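Local coordinates for protein lectin CEL-I, N-acetyl-D-galactosamine-specific C-type (Cucumaria echinata, PDB 1WMZ) that binds N-acetyl-D-galactosamine through a calcium ion, as a C-type lectin of a sea cucumber, at residues N19-W24 and A128-Y133; Q70-L75 and Y111-H116; G93-A98 and G120-N125. All blocks are in the same frame, centred on the assembly; numbering follows the deposited sequence.

In the fold
Near the N terminus, strand 13-22 runs into helix 24-32, and interaction 1 ties the end of that strand to the start of strand 131-139, closing a loop of about a hundred residues that holds most of the domain. Interactions 2 and 3 are both nested inside it. Interaction 2 joins strand 71-73 to strand 109-114, with 35 residues between its segments; interaction 3 joins the loop at 93-98 to strand 122-126, closing a loop of 21. These two cross, because their segments alternate along the chain. Strand 71-73 also neighbours strand 131-139, and strand 109-114 neighbours strand 122-126, so that one sheet runs from strands 13-22 and 131-139 to the strands beside the sugar site, which interactions 2 and 3 both touch.

Interaction 1 of 3, residues N19-W24 and A128-Y133; sequences NTLTTW and AAQAKY
Leu21 and Lys132 bury more surface here than any other residues, and Gln130 follows closely. The lysine leaves its strand with CG beside the backbone N (chi1 -50°) and bends at chi2 and chi4, which brings the aliphatic chain across Leu21, where CE lies 3.9 Å from Leu21 CG. Its ammonium ends at Asn19: NZ donates to OD1 over 2.8 Å, in the plane of the amide carbonyl. The same nitrogen forms a salt bridge with Asp65 and a hydrogen bond with Gln67, so three oxygens grip a charge whose stem is buried. Leu21 also meets Gln130, whose bent chain brings NE2 to 3.4 Å from Leu21 CB, a packing contact.

Between these side chains the backbones pair once. Thr22 N donates to Ala131 O, and Ala131 N returns a bond to Thr22 O, each 3.1 Å long, which makes Thr22 and Ala131 an antiparallel hydrogen-bonded pair. Thr22 CG2 then rests 3.8 Å from Tyr133 CD1. Past the pair the segments stay close, Thr23 CA 3.6 Å from Ala129 O, and a water links Trp24 N to Ala129 O. Thr23 caps the first turn of helix 24-32 with OG1 on Asn26 N. Pairing of an early strand with the last strand, which brings the two ends of the domain together, is characteristic of the C-type lectin fold.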
loop_
_atom_site.group_PDB
_atom_site.type_symbol
_atom_site.label_atom_id
_atom_site.label_comp_id
_atom_site.label_asym_id
_atom_site.label_seq_id
_atom_site.Cartn_x
_atom_site.Cartn_y
_atom_site.Cartn_z
ATOM N N ASN A 19 4.442 12.158 16.660
ATOM C CA ASN A 19 4.545 13.241 17.641
ATOM C C ASN A 19 5.714 13.043 18.637
ATOM O O ASN A 19 5.536 12.842 19.843
ATOM C CB ASN A 19 3.198 13.350 18.359
ATOM C CG ASN A 19 2.977 14.693 18.948
ATOM O OD1 ASN A 19 3.864 15.531 18.884
ATOM N ND2 ASN A 19 1.781 14.939 19.480
ATOM N N THR A 20 6.912 13.047 18.092
ATOM C CA THR A 20 8.154 12.750 18.785
ATOM C C THR A 20 9.121 13.851 18.343
ATOM O O THR A 20 9.378 13.984 17.154
ATOM C CB THR A 20 8.758 11.415 18.274
ATOM O OG1 THR A 20 7.804 10.352 18.389
ATOM C CG2 THR A 20 9.992 10.959 19.124
ATOM N N LEU A 21 9.708 14.578 19.283
ATOM C CA LEU A 21 10.802 15.477 18.929
ATOM C C LEU A 21 12.032 14.663 18.623
ATOM O O LEU A 21 12.468 13.882 19.448
ATOM C CB LEU A 21 11.120 16.414 20.086
ATOM C CG LEU A 21 10.191 17.572 20.336
ATOM C CD1 LEU A 21 10.678 18.273 21.621
ATOM C CD2 LEU A 21 10.162 18.598 19.155
ATOM N N THR A 22 12.599 14.821 17.427
ATOM C CA THR A 22 13.844 14.165 17.101
ATOM C C THR A 22 14.597 15.025 16.075
ATOM O O THR A 22 14.118 16.087 15.673
ATOM C CB THR A 22 13.534 12.727 16.616
ATOM O OG1 THR A 22 14.734 11.972 16.458
ATOM C CG2 THR A 22 12.838 12.744 15.231
ATOM N N THR A 23 15.772 14.588 15.689
ATOM C CA THR A 23 16.571 15.267 14.666
ATOM C C THR A 23 16.046 14.953 13.257
ATOM O O THR A 23 15.363 13.964 13.054
ATOM C CB THR A 23 18.023 14.821 14.764
ATOM O OG1 THR A 23 18.142 13.409 14.521
ATOM C CG2 THR A 23 18.563 15.022 16.197
ATOM N N TRP A 24 16.373 15.791 12.282
ATOM C CA TRP A 24 15.959 15.479 10.916
ATOM C C TRP A 24 16.499 14.135 10.465
ATOM O O TRP A 24 15.801 13.375 9.816
ATOM C CB TRP A 24 16.449 16.548 9.969
ATOM C CG TRP A 24 15.977 16.427 8.565
ATOM C CD1 TRP A 24 14.878 16.976 8.054
ATOM C CD2 TRP A 24 16.617 15.725 7.491
ATOM N NE1 TRP A 24 14.783 16.692 6.707
ATOM C CE2 TRP A 24 15.842 15.933 6.338
ATOM C CE3 TRP A 24 17.782 14.977 7.381
ATOM C CZ2 TRP A 24 16.196 15.412 5.079
ATOM C CZ3 TRP A 24 18.136 14.436 6.138
ATOM C CH2 TRP A 24 17.336 14.652 5.010
ATOM N N ALA A 128 21.214 19.714 14.647
ATOM C CA ALA A 128 21.027 19.661 16.099
ATOM C C ALA A 128 19.623 20.001 16.498
ATOM O O ALA A 128 19.233 19.740 17.637
ATOM C CB ALA A 128 22.021 20.625 16.833
ATOM N N ALA A 129 18.857 20.645 15.623
ATOM C CA ALA A 129 17.506 21.048 15.998
ATOM C C ALA A 129 16.607 19.825 16.128
ATOM O O ALA A 129 16.921 18.752 15.595
ATOM C CB ALA A 129 16.893 22.032 15.001
ATOM N N GLN A 130 15.508 20.028 16.854
ATOM C CA GLN A 130 14.492 19.014 17.032
ATOM C C GLN A 130 13.189 19.523 16.524
ATOM O O GLN A 130 12.848 20.705 16.664
ATOM C CB GLN A 130 14.321 18.656 18.512
ATOM C CG GLN A 130 15.593 18.260 19.179
ATOM C CD GLN A 130 15.493 16.892 19.801
ATOM O OE1 GLN A 130 16.342 16.036 19.563
ATOM N NE2 GLN A 130 14.460 16.679 20.603
ATOM N N ALA A 131 12.397 18.599 15.990
ATOM C CA ALA A 131 11.053 18.881 15.522
ATOM C C ALA A 131 10.252 17.574 15.491
ATOM O O ALA A 131 10.826 16.506 15.598
ATOM C CB ALA A 131 11.113 19.474 14.105
ATOM N N LYS A 132 8.955 17.690 15.319
ATOM C CA LYS A 132 8.090 16.528 15.058
ATOM C C LYS A 132 8.326 16.074 13.610
ATOM O O LYS A 132 9.103 16.712 12.861
ATOM C CB LYS A 132 6.636 16.861 15.324
ATOM C CG LYS A 132 6.322 17.540 16.723
ATOM C CD LYS A 132 6.794 16.707 17.910
ATOM C CE LYS A 132 6.424 17.428 19.281
ATOM N NZ LYS A 132 5.065 17.982 19.322
ATOM N N TYR A 133 7.680 14.991 13.182
ATOM C CA TYR A 133 7.883 14.568 11.787
ATOM C C TYR A 133 6.687 13.888 11.149
ATOM O O TYR A 133 5.735 13.496 11.800
ATOM C CB TYR A 133 9.162 13.762 11.623
ATOM C CG TYR A 133 9.189 12.382 12.273
ATOM C CD1 TYR A 133 9.481 12.221 13.635
ATOM C CD2 TYR A 133 9.027 11.232 11.499
ATOM C CE1 TYR A 133 9.533 10.948 14.219
ATOM C CE2 TYR A 133 9.094 9.983 12.067
ATOM C CZ TYR A 133 9.339 9.844 13.422
ATOM O OH TYR A 133 9.372 8.566 13.941
HETATM O O HOH W 1 17.972 18.056 13.016
#

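Interaction 2 of 3, residues Q70-L75 and Y111-H116; sequences QLWIGL and YGQFRH. With NGA (2-acetamido-2-deoxy-beta-D-galactopyranose), chain E.
Trp72 and Gln113 sit side by side on one face of the sheet, as a non-hydrogen-bonded antiparallel pair, and the amide nitrogen NE2 of the glutamine lies over one face of the indole, 3.4 Å from Trp72 CZ3. The indole and amide planes are inclined by 36°, well short of a flat stack. Gln113 gets there with CG between its backbone N and carbonyl carbon (chi1 60°) and an extended chain beyond. At the indole edge, near its plane, sit the carbonyl oxygens of Tyr111 and Gly112. The opposite face of the sheet is the dense, apolar one. Phe114 runs beside Leu71, pointing the same way, while Ile73 crosses it at about a right angle and places CG2 3.6 Å from Phe114 CE2; Trp61 and Val57 of helix 51-64 also touch the phenylalanine. Leu71 and Phe114 exchange a pair of N-H...O bonds, Ile73 N donates to Gly112 O, and Gly112 N reaches Leu75 O past the corner at Gly74.

Toward Gln70 and His116 the contact becomes wetter. Gln70 CG still packs on Gln113 OE1, but one water accepts a hydrogen bond from Gln113 NE2 and donates one to Gln70 OE1, and a second joins Gln70 NE2 to His116. Here the sugar enters. Its methyl carbon C8 lies 3.6 Å from Gln70 CD and 3.5 Å from Gln113 OE1, and the extended Arg115 donates from NE (2.8 Å) and NH2 (3.0 Å) to NGA O7, which lies in the plane of the guanidinium at its edge. Gln113 OE1 also accepts from Asn123 and Asn125. This chemistry is consistent with recognition of the acetamido group: two N-H groups of Arg115 bind its carbonyl oxygen, and the methyl packs against Gln70 and Gln113.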
loop_
_atom_site.group_PDB
_atom_site.type_symbol
_atom_site.label_atom_id
_atom_site.label_comp_id
_atom_site.label_asym_id
_atom_site.label_seq_id
_atom_site.Cartn_x
_atom_site.Cartn_y
_atom_site.Cartn_z
ATOM N N GLN A 70 7.950 22.987 15.206
ATOM C CA GLN A 70 8.110 22.712 13.777
ATOM C C GLN A 70 7.856 21.240 13.423
ATOM O O GLN A 70 7.779 20.381 14.304
ATOM C CB GLN A 70 9.521 23.096 13.359
ATOM C CG GLN A 70 9.711 24.643 13.425
ATOM C CD GLN A 70 10.040 25.151 14.841
ATOM O OE1 GLN A 70 10.997 24.708 15.456
ATOM N NE2 GLN A 70 9.266 26.100 15.309
ATOM N N LEU A 71 7.798 20.969 12.107
ATOM C CA LEU A 71 7.537 19.645 11.548
ATOM C C LEU A 71 8.511 19.378 10.415
ATOM O O LEU A 71 8.465 20.109 9.425
ATOM C CB LEU A 71 6.131 19.620 10.965
ATOM C CG LEU A 71 5.774 18.281 10.258
ATOM C CD1 LEU A 71 5.468 17.212 11.338
ATOM C CD2 LEU A 71 4.656 18.453 9.321
ATOM N N TRP A 72 9.374 18.379 10.560
ATOM C CA TRP A 72 10.378 18.059 9.546
ATOM C C TRP A 72 9.669 17.639 8.260
ATOM O O TRP A 72 8.652 16.955 8.293
ATOM C CB TRP A 72 11.301 16.929 9.969
ATOM C CG TRP A 72 12.298 17.227 11.067
ATOM C CD1 TRP A 72 12.449 16.543 12.258
ATOM C CD2 TRP A 72 13.255 18.298 11.107
ATOM N NE1 TRP A 72 13.445 17.114 13.013
ATOM C CE2 TRP A 72 13.961 18.188 12.332
ATOM C CE3 TRP A 72 13.607 19.325 10.224
ATOM C CZ2 TRP A 72 14.975 19.071 12.681
ATOM C CZ3 TRP A 72 14.579 20.174 10.565
ATOM C CH2 TRP A 72 15.289 20.046 11.776
ATOM N N ILE A 73 10.222 18.054 7.120
ATOM C CA ILE A 73 9.764 17.563 5.830
ATOM C C ILE A 73 11.008 17.089 5.104
ATOM O O ILE A 73 12.112 17.366 5.532
ATOM C CB ILE A 73 8.987 18.669 5.022
ATOM C CG1 ILE A 73 9.873 19.913 4.706
ATOM C CG2 ILE A 73 7.714 19.113 5.790
ATOM C CD1 ILE A 73 9.161 20.916 3.888
ATOM N N GLY A 74 10.843 16.391 3.983
ATOM C CA GLY A 74 11.984 15.774 3.312
ATOM C C GLY A 74 12.851 16.668 2.429
ATOM O O GLY A 74 13.530 16.189 1.531
ATOM N N LEU A 75 12.853 17.973 2.674
ATOM C CA LEU A 75 13.610 18.907 1.823
ATOM C C LEU A 75 14.961 19.178 2.469
ATOM O O LEU A 75 15.022 19.433 3.663
ATOM C CB LEU A 75 12.855 20.218 1.684
ATOM C CG LEU A 75 13.348 21.184 0.600
ATOM C CD1 LEU A 75 12.955 20.665 -0.745
ATOM C CD2 LEU A 75 12.757 22.593 0.815
ATOM N N TYR A 111 18.158 21.503 6.497
ATOM C CA TYR A 111 17.040 20.582 6.705
ATOM C C TYR A 111 15.725 21.351 6.810
ATOM O O TYR A 111 15.540 22.210 7.683
ATOM C CB TYR A 111 17.347 19.754 7.974
ATOM C CG TYR A 111 18.713 19.134 7.913
ATOM C CD1 TYR A 111 19.786 19.623 8.687
ATOM C CD2 TYR A 111 18.974 18.122 7.005
ATOM C CE1 TYR A 111 21.056 19.044 8.595
ATOM C CE2 TYR A 111 20.218 17.551 6.892
ATOM C CZ TYR A 111 21.271 18.016 7.688
ATOM O OH TYR A 111 22.518 17.466 7.540
ATOM N N GLY A 112 14.789 21.036 5.915
ATOM C CA GLY A 112 13.538 21.724 5.777
ATOM C C GLY A 112 12.495 21.321 6.800
ATOM O O GLY A 112 12.464 20.201 7.241
ATOM N N GLN A 113 11.615 22.244 7.130
ATOM C CA GLN A 113 10.570 22.027 8.134
ATOM C C GLN A 113 9.483 23.094 8.002
ATOM O O GLN A 113 9.762 24.239 7.595
ATOM C CB GLN A 113 11.183 22.056 9.541
ATOM C CG GLN A 113 11.877 23.431 9.869
ATOM C CD GLN A 113 12.422 23.616 11.322
ATOM O OE1 GLN A 113 12.649 24.772 11.742
ATOM N NE2 GLN A 113 12.673 22.533 12.038
ATOM N N PHE A 114 8.252 22.734 8.344
ATOM C CA PHE A 114 7.142 23.657 8.462
ATOM C C PHE A 114 7.276 24.352 9.827
ATOM O O PHE A 114 7.510 23.679 10.836
ATOM C CB PHE A 114 5.801 22.920 8.582
ATOM C CG PHE A 114 5.224 22.360 7.294
ATOM C CD1 PHE A 114 3.910 21.872 7.308
ATOM C CD2 PHE A 114 5.954 22.280 6.116
ATOM C CE1 PHE A 114 3.323 21.333 6.156
ATOM C CE2 PHE A 114 5.378 21.734 4.977
ATOM C CZ PHE A 114 4.064 21.266 4.993
ATOM N N ARG A 115 7.073 25.663 9.844
ATOM C CA ARG A 115 6.648 26.364 11.052
ATOM C C ARG A 115 5.207 26.032 11.439
ATOM O O ARG A 115 4.406 25.600 10.599
ATOM C CB ARG A 115 6.761 27.867 10.845
ATOM C CG ARG A 115 8.138 28.356 10.762
ATOM C CD ARG A 115 8.201 29.818 10.468
ATOM N NE ARG A 115 9.565 30.331 10.567
ATOM C CZ ARG A 115 9.905 31.559 10.202
ATOM N NH1 ARG A 115 8.988 32.397 9.717
ATOM N NH2 ARG A 115 11.165 31.936 10.275
ATOM N N HIS A 116 4.848 26.287 12.704
ATOM C CA HIS A 116 3.453 26.123 13.109
ATOM C C HIS A 116 2.551 27.308 12.733
ATOM O O HIS A 116 1.361 27.246 12.939
ATOM C CB HIS A 116 3.352 25.830 14.617
ATOM C CG HIS A 116 3.552 27.036 15.488
ATOM N ND1 HIS A 116 4.792 27.426 15.946
ATOM C CD2 HIS A 116 2.662 27.921 15.999
ATOM C CE1 HIS A 116 4.659 28.509 16.698
ATOM N NE2 HIS A 116 3.379 28.838 16.737
HETATM C C1 NGA E . 14.286 31.709 12.714
HETATM C C2 NGA E . 14.604 30.269 12.216
HETATM C C3 NGA E . 16.031 29.846 12.029
HETATM C C4 NGA E . 16.963 30.969 11.699
HETATM C C5 NGA E . 16.640 32.341 12.238
HETATM C C6 NGA E . 17.487 33.481 11.636
HETATM C C7 NGA E . 12.618 28.907 12.551
HETATM C C8 NGA E . 11.998 27.834 13.405
HETATM N N2 NGA E . 13.855 29.265 12.918
HETATM O O1 NGA E . 12.966 32.185 12.423
HETATM O O3 NGA E . 16.281 28.700 11.191
HETATM O O4 NGA E . 16.732 31.168 10.299
HETATM O O5 NGA E . 15.276 32.701 12.387
HETATM O O6 NGA E . 17.285 34.575 12.541
HETATM O O7 NGA E . 12.045 29.391 11.593
HETATM O O HOH W 2 13.177 22.906 14.911
HETATM O O HOH W 3 7.211 27.357 14.409
#

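Interaction 3 of 3, residues G93-A98 and G120-N125; sequences GYTKWA and GAWNDN. With CA (calcium ion), chain G; NGA (2-acetamido-2-deoxy-beta-D-galactopyranose), chain E.
The primary calcium and sugar site of the C-type lectin domain is built partly on strand 122-126, and the loop at 93-98 packs against the start of that strand. Trp122 carries the contact: one face of its indole lies against the backbone of Thr95 and Lys96, with Lys96 N 3.6 Å above the plane, and Lys96 CB makes a CH-pi contact over the five-membered ring. Trp97 adds a T-shaped pair, turning its face to the edge of Trp122 with the planes at 77°. Tyr94 CD1 meets Trp122 CZ2 obliquely, and Gln54 of helix 51-64 accepts from Trp122 NE1.

Two backbone bonds tie the loop to Trp122 itself: Trp122 N to Lys96 O (2.8 Å) and Ala98 N to Trp122 O (2.9 Å). Trp122, Asn123 and Asp124 form the WND motif of C-type lectins, the tryptophan packing inward and the next two residues binding metal. Asn123 OD1 (2.5 Å), Asp124 O (2.5 Å) and Asp124 OD1 (2.4 Å) bind the calcium ion, with Gln101, Asp103 and Glu109 as further ligands. Second-shell bonds orient them: Asn123 ND2 to Gln113 OE1, and Asn104 N to Asp124 OD2. NGA O3 and O4 coordinate the same ion, and Asn123 ND2 also donates to O3 at 3.0 Å.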
loop_
_atom_site.group_PDB
_atom_site.type_symbol
_atom_site.label_atom_id
_atom_site.label_comp_id
_atom_site.label_asym_id
_atom_site.label_seq_id
_atom_site.Cartn_x
_atom_site.Cartn_y
_atom_site.Cartn_z
ATOM N N GLY A 93 8.837 21.814 -7.184
ATOM C CA GLY A 93 8.010 22.729 -7.957
ATOM C C GLY A 93 7.463 23.741 -7.004
ATOM O O GLY A 93 7.966 24.852 -6.918
ATOM N N TYR A 94 6.458 23.334 -6.245
ATOM C CA TYR A 94 5.899 24.137 -5.198
ATOM C C TYR A 94 6.955 24.425 -4.148
ATOM O O TYR A 94 7.764 23.561 -3.839
ATOM C CB TYR A 94 4.773 23.371 -4.534
ATOM C CG TYR A 94 4.135 24.078 -3.369
ATOM C CD1 TYR A 94 4.441 23.714 -2.071
ATOM C CD2 TYR A 94 3.175 25.075 -3.560
ATOM C CE1 TYR A 94 3.830 24.349 -1.005
ATOM C CE2 TYR A 94 2.573 25.708 -2.499
ATOM C CZ TYR A 94 2.909 25.345 -1.223
ATOM O OH TYR A 94 2.289 25.946 -0.168
ATOM N N THR A 95 6.967 25.673 -3.669
ATOM C CA THR A 95 7.690 26.058 -2.459
ATOM C C THR A 95 6.800 26.996 -1.631
ATOM O O THR A 95 5.859 27.612 -2.148
ATOM C CB THR A 95 9.045 26.759 -2.771
ATOM O OG1 THR A 95 8.793 27.863 -3.634
ATOM C CG2 THR A 95 9.993 25.880 -3.587
ATOM N N LYS A 96 7.084 27.063 -0.337
ATOM C CA LYS A 96 6.375 27.958 0.598
ATOM C C LYS A 96 7.348 28.465 1.666
ATOM O O LYS A 96 7.080 28.397 2.866
ATOM C CB LYS A 96 5.167 27.248 1.241
ATOM C CG LYS A 96 4.156 28.205 1.848
ATOM C CD LYS A 96 3.074 27.498 2.661
ATOM C CE LYS A 96 2.400 28.399 3.659
ATOM N NZ LYS A 96 1.573 29.446 2.979
ATOM N N TRP A 97 8.486 29.001 1.236
ATOM C CA TRP A 97 9.470 29.495 2.190
ATOM C C TRP A 97 8.895 30.698 2.988
ATOM O O TRP A 97 8.200 31.549 2.444
ATOM C CB TRP A 97 10.723 29.938 1.467
ATOM C CG TRP A 97 11.535 28.834 0.920
ATOM C CD1 TRP A 97 11.770 28.579 -0.393
ATOM C CD2 TRP A 97 12.285 27.870 1.658
ATOM N NE1 TRP A 97 12.600 27.492 -0.527
ATOM C CE2 TRP A 97 12.954 27.045 0.714
ATOM C CE3 TRP A 97 12.480 27.617 3.023
ATOM C CZ2 TRP A 97 13.767 25.970 1.088
ATOM C CZ3 TRP A 97 13.295 26.559 3.395
ATOM C CH2 TRP A 97 13.926 25.734 2.438
ATOM N N ALA A 98 9.141 30.710 4.289
ATOM C CA ALA A 98 8.794 31.875 5.123
ATOM C C ALA A 98 9.647 33.059 4.682
ATOM O O ALA A 98 10.745 32.880 4.093
ATOM C CB ALA A 98 9.039 31.584 6.573
ATOM N N GLY A 120 2.097 26.798 7.741
ATOM C CA GLY A 120 3.206 25.878 7.617
ATOM C C GLY A 120 4.362 26.401 6.791
ATOM O O GLY A 120 5.131 25.596 6.279
ATOM N N ALA A 121 4.526 27.730 6.716
ATOM C CA ALA A 121 5.662 28.316 5.983
ATOM C C ALA A 121 6.987 27.673 6.355
ATOM O O ALA A 121 7.239 27.360 7.526
ATOM C CB ALA A 121 5.744 29.830 6.250
ATOM N N TRP A 122 7.845 27.469 5.356
ATOM C CA TRP A 122 9.020 26.641 5.539
ATOM C C TRP A 122 10.222 27.416 6.063
ATOM O O TRP A 122 10.424 28.607 5.748
ATOM C CB TRP A 122 9.455 25.988 4.245
ATOM C CG TRP A 122 8.434 25.192 3.496
ATOM C CD1 TRP A 122 7.168 24.830 3.892
ATOM C CD2 TRP A 122 8.624 24.625 2.198
ATOM N NE1 TRP A 122 6.550 24.109 2.888
ATOM C CE2 TRP A 122 7.419 23.988 1.833
ATOM C CE3 TRP A 122 9.678 24.667 1.267
ATOM C CZ2 TRP A 122 7.265 23.312 0.626
ATOM C CZ3 TRP A 122 9.512 24.003 0.055
ATOM C CH2 TRP A 122 8.319 23.323 -0.236
ATOM N N ASN A 123 11.049 26.686 6.777
ATOM C CA ASN A 123 12.320 27.153 7.312
ATOM C C ASN A 123 13.378 26.088 7.103
ATOM O O ASN A 123 13.112 24.888 7.169
ATOM C CB ASN A 123 12.215 27.419 8.805
ATOM C CG ASN A 123 13.537 27.749 9.420
ATOM O OD1 ASN A 123 14.200 28.693 8.954
ATOM N ND2 ASN A 123 13.940 27.015 10.466
ATOM N N ASP A 124 14.612 26.510 6.868
ATOM C CA ASP A 124 15.725 25.589 6.969
ATOM C C ASP A 124 16.322 25.634 8.359
ATOM O O ASP A 124 16.524 26.723 8.885
ATOM C CB ASP A 124 16.813 25.878 5.913
ATOM C CG ASP A 124 17.367 27.293 5.989
ATOM O OD1 ASP A 124 16.657 28.198 6.490
ATOM O OD2 ASP A 124 18.477 27.566 5.502
ATOM N N ASN A 125 16.607 24.477 8.951
ATOM C CA ASN A 125 17.181 24.383 10.283
ATOM C C ASN A 125 18.358 23.357 10.331
ATOM O O ASN A 125 18.681 22.728 9.319
ATOM C CB ASN A 125 16.050 24.041 11.277
ATOM C CG ASN A 125 16.259 24.661 12.657
ATOM O OD1 ASN A 125 17.383 24.710 13.164
ATOM N ND2 ASN A 125 15.184 25.058 13.274
HETATM CA CA CA G . 16.641 29.181 8.725
HETATM C C1 NGA E . 14.286 31.709 12.714
HETATM C C2 NGA E . 14.604 30.269 12.216
HETATM C C3 NGA E . 16.031 29.846 12.029
HETATM C C4 NGA E . 16.963 30.969 11.699
HETATM C C5 NGA E . 16.640 32.341 12.238
HETATM C C6 NGA E . 17.487 33.481 11.636
HETATM C C7 NGA E . 12.618 28.907 12.551
HETATM C C8 NGA E . 11.998 27.834 13.405
HETATM N N2 NGA E . 13.855 29.265 12.918
HETATM O O1 NGA E . 12.966 32.185 12.423
HETATM O O3 NGA E . 16.281 28.700 11.191
HETATM O O4 NGA E . 16.732 31.168 10.299
HETATM O O5 NGA E . 15.276 32.701 12.387
HETATM O O6 NGA E . 17.285 34.575 12.541
HETATM O O7 NGA E . 12.045 29.391 11.593
#